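Side-chain contacts in cytochrome c XoxG (Methylobacterium extorquens, PDB 6ONQ), which probably carries electrons as a c-type cytochrome with one heme, in lanthanide-dependent methanol oxidation: residues A[88-93]-A[153-158]; A[97-102]-A[107-112]; A[114-119]-A[161-166]. One frame throughout, in Å; residues are numbered along the deposited sequence.

Interaction 1: A[88-93]-A[153-158]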
loop_
_atom_site.group_PDB
_atom_site.type_symbol
_atom_site.label_atom_id
_atom_site.label_comp_id
_atom_site.label_asym_id
_atom_site.label_seq_id
_atom_site.Cartn_x
_atom_site.Cartn_y
_atom_site.Cartn_z
ATOM N N TYR A 88 -6.014 -2.240 0.298
ATOM C CA TYR A 88 -6.434 -3.487 -0.339
ATOM C C TYR A 88 -7.744 -3.283 -1.088
ATOM O O TYR A 88 -7.863 -3.627 -2.270
ATOM C CB TYR A 88 -6.578 -4.609 0.699
ATOM C CG TYR A 88 -7.108 -5.923 0.122
ATOM C CD1 TYR A 88 -8.473 -6.126 -0.071
ATOM C CD2 TYR A 88 -6.246 -6.961 -0.230
ATOM C CE1 TYR A 88 -8.961 -7.312 -0.609
ATOM C CE2 TYR A 88 -6.730 -8.156 -0.769
ATOM C CZ TYR A 88 -8.091 -8.323 -0.954
ATOM O OH TYR A 88 -8.595 -9.496 -1.485
ATOM N N ARG A 89 -8.737 -2.705 -0.415
ATOM C CA ARG A 89 -10.051 -2.602 -1.029
ATOM C C ARG A 89 -10.015 -1.682 -2.239
ATOM O O ARG A 89 -10.562 -2.018 -3.297
ATOM C CB ARG A 89 -11.077 -2.148 0.012
ATOM C CG ARG A 89 -11.384 -3.255 1.036
ATOM C CD ARG A 89 -12.340 -2.830 2.153
ATOM N NE ARG A 89 -12.162 -1.436 2.546
ATOM C CZ ARG A 89 -13.097 -0.501 2.402
ATOM N NH1 ARG A 89 -14.276 -0.823 1.875
ATOM N NH2 ARG A 89 -12.854 0.751 2.782
ATOM N N ARG A 90 -9.341 -0.539 -2.121
ATOM C CA ARG A 90 -9.214 0.349 -3.268
ATOM C C ARG A 90 -8.485 -0.333 -4.419
ATOM O O ARG A 90 -8.807 -0.101 -5.593
ATOM C CB ARG A 90 -8.497 1.626 -2.851
ATOM C CG ARG A 90 -9.161 2.306 -1.688
ATOM C CD ARG A 90 -10.485 2.908 -2.119
ATOM N NE ARG A 90 -11.296 3.310 -0.973
ATOM C CZ ARG A 90 -12.483 3.904 -1.068
ATOM N NH1 ARG A 90 -13.151 4.237 0.032
ATOM N NH2 ARG A 90 -13.001 4.164 -2.264
ATOM N N TYR A 91 -7.504 -1.186 -4.106
ATOM C CA TYR A 91 -6.780 -1.894 -5.159
ATOM C C TYR A 91 -7.695 -2.851 -5.907
ATOM O O TYR A 91 -7.743 -2.845 -7.143
ATOM C CB TYR A 91 -5.597 -2.661 -4.580
ATOM C CG TYR A 91 -4.865 -3.447 -5.632
ATOM C CD1 TYR A 91 -3.921 -2.841 -6.446
ATOM C CD2 TYR A 91 -5.129 -4.786 -5.830
ATOM C CE1 TYR A 91 -3.253 -3.557 -7.417
ATOM C CE2 TYR A 91 -4.470 -5.512 -6.801
ATOM C CZ TYR A 91 -3.537 -4.898 -7.588
ATOM O OH TYR A 91 -2.890 -5.625 -8.559
ATOM N N HIS A 92 -8.404 -3.707 -5.164
ATOM C CA HIS A 92 -9.360 -4.632 -5.765
ATOM C C HIS A 92 -10.390 -3.893 -6.618
ATOM O O HIS A 92 -10.738 -4.339 -7.721
ATOM C CB HIS A 92 -10.038 -5.435 -4.658
ATOM C CG HIS A 92 -10.999 -6.472 -5.155
ATOM N ND1 HIS A 92 -12.230 -6.153 -5.690
ATOM C CD2 HIS A 92 -10.916 -7.824 -5.181
ATOM C CE1 HIS A 92 -12.858 -7.264 -6.034
ATOM N NE2 HIS A 92 -12.083 -8.291 -5.734
ATOM N N ALA A 93 -10.874 -2.754 -6.126
ATOM C CA ALA A 93 -11.843 -1.954 -6.862
ATOM C C ALA A 93 -11.255 -1.423 -8.161
ATOM O O ALA A 93 -11.779 -1.681 -9.249
ATOM C CB ALA A 93 -12.332 -0.794 -5.984
ATOM N N MET A 153 -7.344 9.111 -6.371
ATOM C CA MET A 153 -6.260 9.939 -5.860
ATOM C C MET A 153 -6.365 10.166 -4.361
ATOM O O MET A 153 -5.340 10.270 -3.684
ATOM C CB MET A 153 -6.220 11.278 -6.587
ATOM C CG MET A 153 -5.824 11.175 -8.039
ATOM S SD MET A 153 -4.374 10.144 -8.337
ATOM C CE MET A 153 -3.076 11.142 -7.613
ATOM N N CYS A 154 -7.577 10.234 -3.816
ATOM C CA CYS A 154 -7.701 10.469 -2.381
ATOM C C CYS A 154 -7.301 9.262 -1.564
ATOM O O CYS A 154 -7.221 9.365 -0.340
ATOM C CB CYS A 154 -9.134 10.871 -2.019
ATOM S SG CYS A 154 -9.697 12.377 -2.840
ATOM N N TYR A 155 -7.078 8.122 -2.202
ATOM C CA TYR A 155 -6.611 6.928 -1.521
ATOM C C TYR A 155 -5.249 6.495 -2.038
ATOM O O TYR A 155 -4.899 5.317 -1.948
ATOM C CB TYR A 155 -7.651 5.817 -1.663
ATOM C CG TYR A 155 -9.009 6.288 -1.200
ATOM C CD1 TYR A 155 -9.321 6.336 0.153
ATOM C CD2 TYR A 155 -9.964 6.724 -2.110
ATOM C CE1 TYR A 155 -10.551 6.781 0.584
ATOM C CE2 TYR A 155 -11.199 7.169 -1.686
ATOM C CZ TYR A 155 -11.487 7.197 -0.338
ATOM O OH TYR A 155 -12.721 7.640 0.085
ATOM N N ALA A 156 -4.473 7.447 -2.565
ATOM C CA ALA A 156 -3.148 7.147 -3.099
ATOM C C ALA A 156 -2.218 6.599 -2.025
ATOM O O ALA A 156 -1.470 5.648 -2.271
ATOM C CB ALA A 156 -2.548 8.404 -3.719
ATOM N N ASN A 157 -2.244 7.193 -0.829
ATOM C CA ASN A 157 -1.432 6.670 0.265
ATOM C C ASN A 157 -1.882 5.274 0.667
ATOM O O ASN A 157 -1.056 4.423 1.013
ATOM C CB ASN A 157 -1.493 7.613 1.463
ATOM C CG ASN A 157 -0.786 8.928 1.204
ATOM O OD1 ASN A 157 -0.066 9.080 0.213
ATOM N ND2 ASN A 157 -0.978 9.885 2.105
ATOM N N ASP A 158 -3.187 5.021 0.643
ATOM C CA ASP A 158 -3.679 3.686 0.950
ATOM C C ASP A 158 -3.128 2.662 -0.038
ATOM O O ASP A 158 -2.638 1.597 0.354
ATOM C CB ASP A 158 -5.205 3.691 0.938
ATOM C CG ASP A 158 -5.795 4.797 1.807
ATOM O OD1 ASP A 158 -5.275 5.939 1.777
ATOM O OD2 ASP A 158 -6.792 4.522 2.517
#

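Interaction 2: A[97-102]-A[107-112]. With HEC (heme c), chain B.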
loop_
_atom_site.group_PDB
_atom_site.type_symbol
_atom_site.label_atom_id
_atom_site.label_comp_id
_atom_site.label_asym_id
_atom_site.label_seq_id
_atom_site.Cartn_x
_atom_site.Cartn_y
_atom_site.Cartn_z
ATOM N N VAL A 97 -8.138 -5.181 -11.983
ATOM C CA VAL A 97 -8.563 -5.602 -13.319
ATOM C C VAL A 97 -7.362 -5.777 -14.246
ATOM O O VAL A 97 -7.231 -6.796 -14.934
ATOM C CB VAL A 97 -9.586 -4.606 -13.894
ATOM C CG1 VAL A 97 -9.103 -3.173 -13.702
ATOM C CG2 VAL A 97 -9.870 -4.913 -15.362
ATOM N N CYS A 98 -6.471 -4.787 -14.283
ATOM C CA CYS A 98 -5.307 -4.862 -15.155
ATOM C C CYS A 98 -4.081 -5.469 -14.487
ATOM O O CYS A 98 -3.267 -6.096 -15.176
ATOM C CB CYS A 98 -4.942 -3.477 -15.664
ATOM S SG CYS A 98 -6.251 -2.616 -16.565
ATOM N N HIS A 99 -3.933 -5.314 -13.170
ATOM C CA HIS A 99 -2.714 -5.697 -12.466
ATOM C C HIS A 99 -2.845 -6.992 -11.688
ATOM O O HIS A 99 -1.887 -7.396 -11.014
ATOM C CB HIS A 99 -2.287 -4.578 -11.519
ATOM C CG HIS A 99 -1.589 -3.459 -12.214
ATOM N ND1 HIS A 99 -0.328 -3.597 -12.747
ATOM C CD2 HIS A 99 -2.003 -2.214 -12.542
ATOM C CE1 HIS A 99 0.023 -2.469 -13.332
ATOM N NE2 HIS A 99 -0.980 -1.619 -13.228
ATOM N N GLY A 100 -4.001 -7.644 -11.757
ATOM C CA GLY A 100 -4.176 -8.953 -11.183
ATOM C C GLY A 100 -4.352 -8.925 -9.687
ATOM O O GLY A 100 -4.163 -7.901 -9.031
ATOM N N PRO A 101 -4.701 -10.068 -9.112
ATOM C CA PRO A 101 -4.998 -10.105 -7.677
ATOM C C PRO A 101 -3.734 -9.942 -6.852
ATOM O O PRO A 101 -2.670 -10.459 -7.202
ATOM C CB PRO A 101 -5.610 -11.497 -7.475
ATOM C CG PRO A 101 -5.634 -12.152 -8.856
ATOM C CD PRO A 101 -4.671 -11.412 -9.704
ATOM N N ASP A 102 -3.860 -9.209 -5.747
ATOM C CA ASP A 102 -2.779 -9.055 -4.777
ATOM C C ASP A 102 -1.513 -8.473 -5.397
ATOM O O ASP A 102 -0.415 -8.690 -4.877
ATOM C CB ASP A 102 -2.457 -10.394 -4.105
ATOM C CG ASP A 102 -3.632 -10.948 -3.327
ATOM O OD1 ASP A 102 -3.806 -10.531 -2.156
ATOM O OD2 ASP A 102 -4.374 -11.791 -3.887
ATOM N N THR A 107 -1.668 -10.422 -17.988
ATOM C CA THR A 107 -1.211 -10.475 -19.369
ATOM C C THR A 107 -0.974 -9.093 -19.951
ATOM O O THR A 107 -0.201 -8.957 -20.906
ATOM C CB THR A 107 -2.236 -11.231 -20.214
ATOM O OG1 THR A 107 -2.675 -12.388 -19.494
ATOM C CG2 THR A 107 -1.630 -11.667 -21.540
ATOM N N TYR A 108 -1.612 -8.062 -19.401
ATOM C CA TYR A 108 -1.444 -6.718 -19.923
ATOM C C TYR A 108 -0.636 -5.792 -19.017
ATOM O O TYR A 108 -0.143 -4.772 -19.508
ATOM C CB TYR A 108 -2.819 -6.089 -20.215
ATOM C CG TYR A 108 -2.771 -4.649 -20.707
ATOM C CD1 TYR A 108 -2.022 -4.294 -21.833
ATOM C CD2 TYR A 108 -3.480 -3.644 -20.047
ATOM C CE1 TYR A 108 -1.975 -2.969 -22.283
ATOM C CE2 TYR A 108 -3.443 -2.318 -20.488
ATOM C CZ TYR A 108 -2.690 -1.987 -21.605
ATOM O OH TYR A 108 -2.659 -0.677 -22.035
ATOM N N ALA A 109 -0.445 -6.120 -17.737
ATOM C CA ALA A 109 0.170 -5.135 -16.854
ATOM C C ALA A 109 1.067 -5.799 -15.817
ATOM O O ALA A 109 0.814 -6.939 -15.418
ATOM C CB ALA A 109 -0.899 -4.277 -16.159
ATOM N N PRO A 110 2.096 -5.094 -15.345
ATOM C CA PRO A 110 3.092 -5.704 -14.455
ATOM C C PRO A 110 2.591 -5.922 -13.037
ATOM O O PRO A 110 1.518 -5.492 -12.629
ATOM C CB PRO A 110 4.223 -4.676 -14.454
ATOM C CG PRO A 110 3.529 -3.391 -14.677
ATOM C CD PRO A 110 2.489 -3.729 -15.725
ATOM N N ALA A 111 3.448 -6.575 -12.266
ATOM C CA ALA A 111 3.111 -7.069 -10.942
ATOM C C ALA A 111 3.588 -6.048 -9.920
ATOM O O ALA A 111 4.775 -5.990 -9.589
ATOM C CB ALA A 111 3.741 -8.435 -10.711
ATOM N N LEU A 112 2.649 -5.267 -9.394
ATOM C CA LEU A 112 2.990 -4.170 -8.501
ATOM C C LEU A 112 3.609 -4.623 -7.184
ATOM O O LEU A 112 4.179 -3.786 -6.476
ATOM C CB LEU A 112 1.747 -3.319 -8.226
ATOM C CG LEU A 112 1.091 -2.777 -9.500
ATOM C CD1 LEU A 112 -0.038 -1.831 -9.161
ATOM C CD2 LEU A 112 2.101 -2.116 -10.427
HETATM FE FE HEC B . -1.327 0.598 -13.651
HETATM C CHA HEC B . 1.914 0.451 -14.820
HETATM C CHB HEC B . -0.158 1.291 -10.585
HETATM C CHC HEC B . -4.546 0.886 -12.472
HETATM C CHD HEC B . -2.484 -0.671 -16.606
HETATM N NA HEC B . 0.526 0.781 -12.862
HETATM C C1A HEC B . 1.742 0.786 -13.499
HETATM C C2A HEC B . 2.760 1.213 -12.550
HETATM C C3A HEC B . 2.165 1.441 -11.388
HETATM C C4A HEC B . 0.770 1.178 -11.571
HETATM C CMA HEC B . 2.788 1.892 -10.053
HETATM C CAA HEC B . 4.263 1.352 -12.830
HETATM C CBA HEC B . 4.798 -0.063 -12.996
HETATM C CGA HEC B . 6.296 -0.085 -13.045
HETATM O O1A HEC B . 6.898 0.717 -13.805
HETATM O O2A HEC B . 6.881 -0.928 -12.328
HETATM N NB HEC B . -2.213 1.007 -11.894
HETATM C C1B HEC B . -1.507 1.256 -10.742
HETATM C C2B HEC B . -2.419 1.493 -9.660
HETATM C C3B HEC B . -3.651 1.403 -10.135
HETATM C C4B HEC B . -3.549 1.080 -11.556
HETATM C CMB HEC B . -2.048 1.832 -8.207
HETATM C CAB HEC B . -4.865 1.629 -9.191
HETATM C CBB HEC B . -6.040 2.029 -9.630
HETATM N NC HEC B . -3.180 0.144 -14.408
HETATM C C1C HEC B . -4.379 0.422 -13.767
HETATM C C2C HEC B . -5.437 0.136 -14.712
HETATM C C3C HEC B . -4.895 -0.304 -15.854
HETATM C C4C HEC B . -3.448 -0.302 -15.691
HETATM C CMC HEC B . -6.952 0.281 -14.446
HETATM C CAC HEC B . -5.749 -0.709 -17.091
HETATM C CBC HEC B . -5.399 -1.746 -17.847
HETATM N ND HEC B . -0.449 -0.010 -15.362
HETATM C C1D HEC B . -1.115 -0.471 -16.488
HETATM C C2D HEC B . -0.117 -0.695 -17.521
HETATM C C3D HEC B . 1.082 -0.375 -17.029
HETATM C C4D HEC B . 0.902 0.052 -15.660
HETATM C CMD HEC B . -0.370 -1.203 -18.954
HETATM C CAD HEC B . 2.426 -0.473 -17.777
HETATM C CBD HEC B . 2.811 0.850 -18.431
HETATM C CGD HEC B . 4.145 0.682 -19.118
HETATM O O1D HEC B . 4.533 -0.479 -19.404
HETATM O O2D HEC B . 4.826 1.698 -19.391
#

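Interaction 3: A[114-119]-A[161-166]. With HEC (heme c), chain B.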
loop_
_atom_site.group_PDB
_atom_site.type_symbol
_atom_site.label_atom_id
_atom_site.label_comp_id
_atom_site.label_asym_id
_atom_site.label_seq_id
_atom_site.Cartn_x
_atom_site.Cartn_y
_atom_site.Cartn_z
ATOM N N ASP A 114 6.176 -6.464 -7.102
ATOM C CA ASP A 114 7.588 -6.317 -7.426
ATOM C C ASP A 114 7.951 -4.868 -7.733
ATOM O O ASP A 114 9.116 -4.480 -7.579
ATOM C CB ASP A 114 7.955 -7.212 -8.613
ATOM C CG ASP A 114 7.992 -8.699 -8.244
ATOM O OD1 ASP A 114 7.664 -9.536 -9.118
ATOM O OD2 ASP A 114 8.346 -9.037 -7.087
ATOM N N SER A 115 6.969 -4.069 -8.159
ATOM C CA SER A 115 7.222 -2.685 -8.548
ATOM C C SER A 115 7.689 -1.854 -7.363
ATOM O O SER A 115 8.622 -1.048 -7.478
ATOM C CB SER A 115 5.955 -2.068 -9.149
ATOM O OG SER A 115 5.778 -2.444 -10.505
ATOM N N LEU A 116 7.058 -2.028 -6.222
ATOM C CA LEU A 116 7.366 -1.178 -5.096
ATOM C C LEU A 116 8.583 -1.630 -4.336
ATOM O O LEU A 116 8.780 -1.209 -3.191
ATOM C CB LEU A 116 6.146 -1.074 -4.192
ATOM C CG LEU A 116 5.349 0.044 -4.856
ATOM C CD1 LEU A 116 3.959 0.109 -4.370
ATOM C CD2 LEU A 116 6.039 1.371 -4.624
ATOM N N LYS A 117 9.405 -2.475 -4.951
ATOM C CA LYS A 117 10.779 -2.632 -4.502
ATOM C C LYS A 117 11.685 -1.542 -5.076
ATOM O O LYS A 117 12.576 -1.061 -4.370
ATOM C CB LYS A 117 11.293 -4.018 -4.881
ATOM C CG LYS A 117 10.444 -5.154 -4.341
ATOM C CD LYS A 117 10.883 -6.497 -4.927
ATOM C CE LYS A 117 9.904 -7.614 -4.583
ATOM N NZ LYS A 117 10.162 -8.162 -3.224
ATOM N N ARG A 118 11.460 -1.117 -6.328
ATOM C CA ARG A 118 12.256 -0.066 -6.961
ATOM C C ARG A 118 11.662 1.325 -6.790
ATOM O O ARG A 118 12.387 2.275 -6.491
ATOM C CB ARG A 118 12.401 -0.328 -8.454
ATOM C CG ARG A 118 12.765 -1.723 -8.789
ATOM C CD ARG A 118 12.662 -1.927 -10.269
ATOM N NE ARG A 118 11.292 -2.211 -10.651
ATOM C CZ ARG A 118 10.537 -1.374 -11.343
ATOM N NH1 ARG A 118 11.030 -0.203 -11.727
ATOM N NH2 ARG A 118 9.293 -1.711 -11.651
ATOM N N LEU A 119 10.360 1.462 -7.016
ATOM C CA LEU A 119 9.729 2.775 -7.102
ATOM C C LEU A 119 9.640 3.450 -5.740
ATOM O O LEU A 119 9.131 2.864 -4.777
ATOM C CB LEU A 119 8.328 2.644 -7.686
ATOM C CG LEU A 119 8.202 2.149 -9.114
ATOM C CD1 LEU A 119 6.738 2.127 -9.453
ATOM C CD2 LEU A 119 8.971 3.031 -10.083
ATOM N N VAL A 161 0.698 2.135 0.673
ATOM C CA VAL A 161 0.967 1.366 1.886
ATOM C C VAL A 161 0.723 -0.122 1.652
ATOM O O VAL A 161 1.588 -0.961 1.919
ATOM C CB VAL A 161 0.113 1.905 3.043
ATOM C CG1 VAL A 161 0.160 0.969 4.208
ATOM C CG2 VAL A 161 0.606 3.279 3.447
ATOM N N TYR A 162 -0.460 -0.469 1.154
ATOM C CA TYR A 162 -0.779 -1.867 0.888
ATOM C C TYR A 162 0.223 -2.504 -0.082
ATOM O O TYR A 162 0.746 -3.597 0.163
ATOM C CB TYR A 162 -2.206 -1.962 0.335
ATOM C CG TYR A 162 -2.486 -3.288 -0.303
ATOM C CD1 TYR A 162 -2.498 -4.438 0.454
ATOM C CD2 TYR A 162 -2.698 -3.398 -1.668
ATOM C CE1 TYR A 162 -2.723 -5.651 -0.115
ATOM C CE2 TYR A 162 -2.931 -4.624 -2.243
ATOM C CZ TYR A 162 -2.941 -5.744 -1.454
ATOM O OH TYR A 162 -3.172 -6.986 -1.993
ATOM N N LEU A 163 0.491 -1.843 -1.208
ATOM C CA LEU A 163 1.414 -2.435 -2.165
ATOM C C LEU A 163 2.848 -2.436 -1.641
ATOM O O LEU A 163 3.663 -3.258 -2.070
ATOM C CB LEU A 163 1.328 -1.697 -3.490
ATOM C CG LEU A 163 0.114 -1.878 -4.390
ATOM C CD1 LEU A 163 0.140 -0.814 -5.486
ATOM C CD2 LEU A 163 0.088 -3.288 -4.976
ATOM N N ARG A 164 3.174 -1.525 -0.721
ATOM C CA ARG A 164 4.455 -1.596 -0.034
ATOM C C ARG A 164 4.533 -2.828 0.852
ATOM O O ARG A 164 5.573 -3.496 0.910
ATOM C CB ARG A 164 4.673 -0.342 0.802
ATOM C CG ARG A 164 6.049 0.239 0.653
ATOM C CD ARG A 164 6.348 1.241 1.747
ATOM N NE ARG A 164 7.787 1.315 1.949
ATOM C CZ ARG A 164 8.419 2.301 2.570
ATOM N NH1 ARG A 164 7.741 3.325 3.069
ATOM N NH2 ARG A 164 9.740 2.252 2.686
ATOM N N ALA A 165 3.448 -3.136 1.565
ATOM C CA ALA A 165 3.430 -4.334 2.400
ATOM C C ALA A 165 3.541 -5.598 1.564
ATOM O O ALA A 165 4.128 -6.589 2.014
ATOM C CB ALA A 165 2.164 -4.369 3.250
ATOM N N ARG A 166 2.994 -5.585 0.349
ATOM C CA ARG A 166 3.190 -6.714 -0.554
ATOM C C ARG A 166 4.649 -6.826 -0.970
ATOM O O ARG A 166 5.235 -7.913 -0.934
ATOM C CB ARG A 166 2.287 -6.575 -1.779
ATOM C CG ARG A 166 0.790 -6.598 -1.450
ATOM C CD ARG A 166 0.295 -8.004 -1.113
ATOM N NE ARG A 166 0.470 -8.905 -2.246
ATOM C CZ ARG A 166 1.225 -10.000 -2.228
ATOM N NH1 ARG A 166 1.881 -10.356 -1.124
ATOM N NH2 ARG A 166 1.328 -10.738 -3.321
HETATM FE FE HEC B . -1.327 0.598 -13.651
HETATM C CHA HEC B . 1.914 0.451 -14.820
HETATM C CHB HEC B . -0.158 1.291 -10.585
HETATM C CHC HEC B . -4.546 0.886 -12.472
HETATM C CHD HEC B . -2.484 -0.671 -16.606
HETATM N NA HEC B . 0.526 0.781 -12.862
HETATM C C1A HEC B . 1.742 0.786 -13.499
HETATM C C2A HEC B . 2.760 1.213 -12.550
HETATM C C3A HEC B . 2.165 1.441 -11.388
HETATM C C4A HEC B . 0.770 1.178 -11.571
HETATM C CMA HEC B . 2.788 1.892 -10.053
HETATM C CAA HEC B . 4.263 1.352 -12.830
HETATM C CBA HEC B . 4.798 -0.063 -12.996
HETATM C CGA HEC B . 6.296 -0.085 -13.045
HETATM O O1A HEC B . 6.898 0.717 -13.805
HETATM O O2A HEC B . 6.881 -0.928 -12.328
HETATM N NB HEC B . -2.213 1.007 -11.894
HETATM C C1B HEC B . -1.507 1.256 -10.742
HETATM C C2B HEC B . -2.419 1.493 -9.660
HETATM C C3B HEC B . -3.651 1.403 -10.135
HETATM C C4B HEC B . -3.549 1.080 -11.556
HETATM C CMB HEC B . -2.048 1.832 -8.207
HETATM C CAB HEC B . -4.865 1.629 -9.191
HETATM C CBB HEC B . -6.040 2.029 -9.630
HETATM N NC HEC B . -3.180 0.144 -14.408
HETATM C C1C HEC B . -4.379 0.422 -13.767
HETATM C C2C HEC B . -5.437 0.136 -14.712
HETATM C C3C HEC B . -4.895 -0.304 -15.854
HETATM C C4C HEC B . -3.448 -0.302 -15.691
HETATM C CMC HEC B . -6.952 0.281 -14.446
HETATM C CAC HEC B . -5.749 -0.709 -17.091
HETATM C CBC HEC B . -5.399 -1.746 -17.847
HETATM N ND HEC B . -0.449 -0.010 -15.362
HETATM C C1D HEC B . -1.115 -0.471 -16.488
HETATM C C2D HEC B . -0.117 -0.695 -17.521
HETATM C C3D HEC B . 1.082 -0.375 -17.029
HETATM C C4D HEC B . 0.902 0.052 -15.660
HETATM C CMD HEC B . -0.370 -1.203 -18.954
HETATM C CAD HEC B . 2.426 -0.473 -17.777
HETATM C CBD HEC B . 2.811 0.850 -18.431
HETATM C CGD HEC B . 4.145 0.682 -19.118
HETATM O O1D HEC B . 4.533 -0.479 -19.404
HETATM O O2D HEC B . 4.826 1.698 -19.391
#

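Interaction 1: A[88-93]-A[153-158]
A cation-pi stack of Arg90 on Tyr155 joins helix 82-94, which leads into the heme-binding CXXCH motif, to the start of helix 156-167, in the cytochrome c fold. The guanidinium lies flat over one face of the phenol ring. The planes differ by 6° and Arg90 CZ is 3.6 Å from the centroid of the Tyr155 ring. NH1 reaches furthest along the ring, 3.4 Å from Tyr155 CZ, while NH2 sits over the CE2 side. Nearer the backbone, Arg90 CD lies over the same face and adds a CH-pi contact, 4.1 Å from the centroid of the Tyr155 ring. The arginine chain bends at chi2 (-71°), which turns its outer part along the ring. Cys154 CB covers part of the opposite ring face. No hydrogen bond crosses between the two segments. The Tyr155 hydroxyl bonds instead to Glu190, which also makes a long, weak ion pair with Arg90 NH1. A leucine in place of Tyr155 would probably leave the guanidinium without its flat partner and Glu190 without the phenol hydroxyl. Tyr155 is the N-cap residue of helix 156-167. Just before it, Cys154 forms a disulfide with Cys193, tying this turn to helix 184-193. Met153 and Ala156 pack on helix 121-130, and Asp158 bonds to Ser86 of helix 82-94.

Interaction 2: A[97-102]-A[107-112]
The proximal side of the heme c site is built here, where His99 of the CXXCH motif meets Ala109, Pro110 and Leu112. His99 NE2 binds the heme iron at 2.3 Å. The other nitrogen of the ring, ND1, donates to the backbone O of Pro110, 2.6 Å away. This bond is fairly straight, with an N-H...O angle of 164°. Pro110 O lies close to the imidazole plane, while the donor is tilted 16° from the carbonyl plane. Together with the iron bond at NE2, it probably fixes the turn of the ring about CB-CG, and it would probably make the imidazole a stronger electron donor to the iron. Both ring faces are packed. Leu112 CD1 sits over the centre of one face, 3.9 Å from the centroid of the His99 ring. Ala109 CB lies over the other, offset toward the rim and 3.7 Å from the same centroid. This is the class I cytochrome c arrangement: a histidine at the end of CXXCH, a loop carbonyl behind it, and Met143 as the second axial ligand. Cys98, whose CB also packs on Ala109 CB, ties the heme covalently through SG at its CAC/CBC vinyl-derived group, though the detail of this bond is doubtful. With SG anti to the carbonyl carbon (chi1 -58°), the sulfur reaches the heme. The other cysteine of the motif, Cys95, is also covalently attached. Leu112 CD1 continues past the imidazole to the porphyrin rim, 3.4 Å from heme CHB. Pro110 CD packs 3.7 Å from His99 CE1 and also lies near heme CAD. Tyr108 is poorly ordered; one face of its ring lies against heme methyl CMD, and its hydroxyl bonds to the backbone N of Val142.

Interaction 3: A[114-119]-A[161-166]
A single methyl group, Leu116 CD1, makes nearly all of this contact between helix 112-118 and helix 156-167. It meets Leu163 CB and lies 4.1 Å from Leu163 CD1, the two leucine side chains crossing at about a right angle. The backbones are close: Leu116 CA and Arg164 CA are 5.9 Å apart. Leu116 CD1 also comes to 4.1 Å from Arg164 N. No hydrogen bond crosses, and the contact is apolar and buried. In the cytochrome c fold it sets the short helix that follows the heme-ligand loop against the C-terminal helix of the heme domain. Ser115 and Arg118, from the same segment as Leu116, reach the heme. Ser115 OG donates to propionate oxygen O2A of the heme at 2.6 Å. Arg118 NH2 donates to the same O2A, also at 2.6 Å, but the bond is bent, with an N-H...O angle of 132°. The arginine chain turns at chi3 (-83°) to bring that nitrogen round. Two bonds thus grip one carboxylate oxygen, and the positive guanidinium probably stabilises its negative charge. Arg164 of helix 156-167 forms a salt bridge with Asp64. On the 114-119 side, Lys117 NZ forms one with Asp45.

Overall arrangement
Interactions 1 and 3 both use helix 156-167, at its start and further along. Interaction 2 lies about 15 Å and 13 Å from them, centre to centre, against the heme. Interactions 2 and 3 are buried; interaction 1 is only partly so, and its chemistry is a charged group on an aromatic face. Interaction 3 is purely apolar between the helices, while Ser115 and Arg118 of the same segment hold a heme propionate. Interaction 2 adds metal, covalent and hydrogen bonds. The three sites touch. Tyr91 of 88-93 bonds to Gly100 O and packs on Leu163. Asp102 O accepts from Arg166 NE, and Leu112 packs on Leu163.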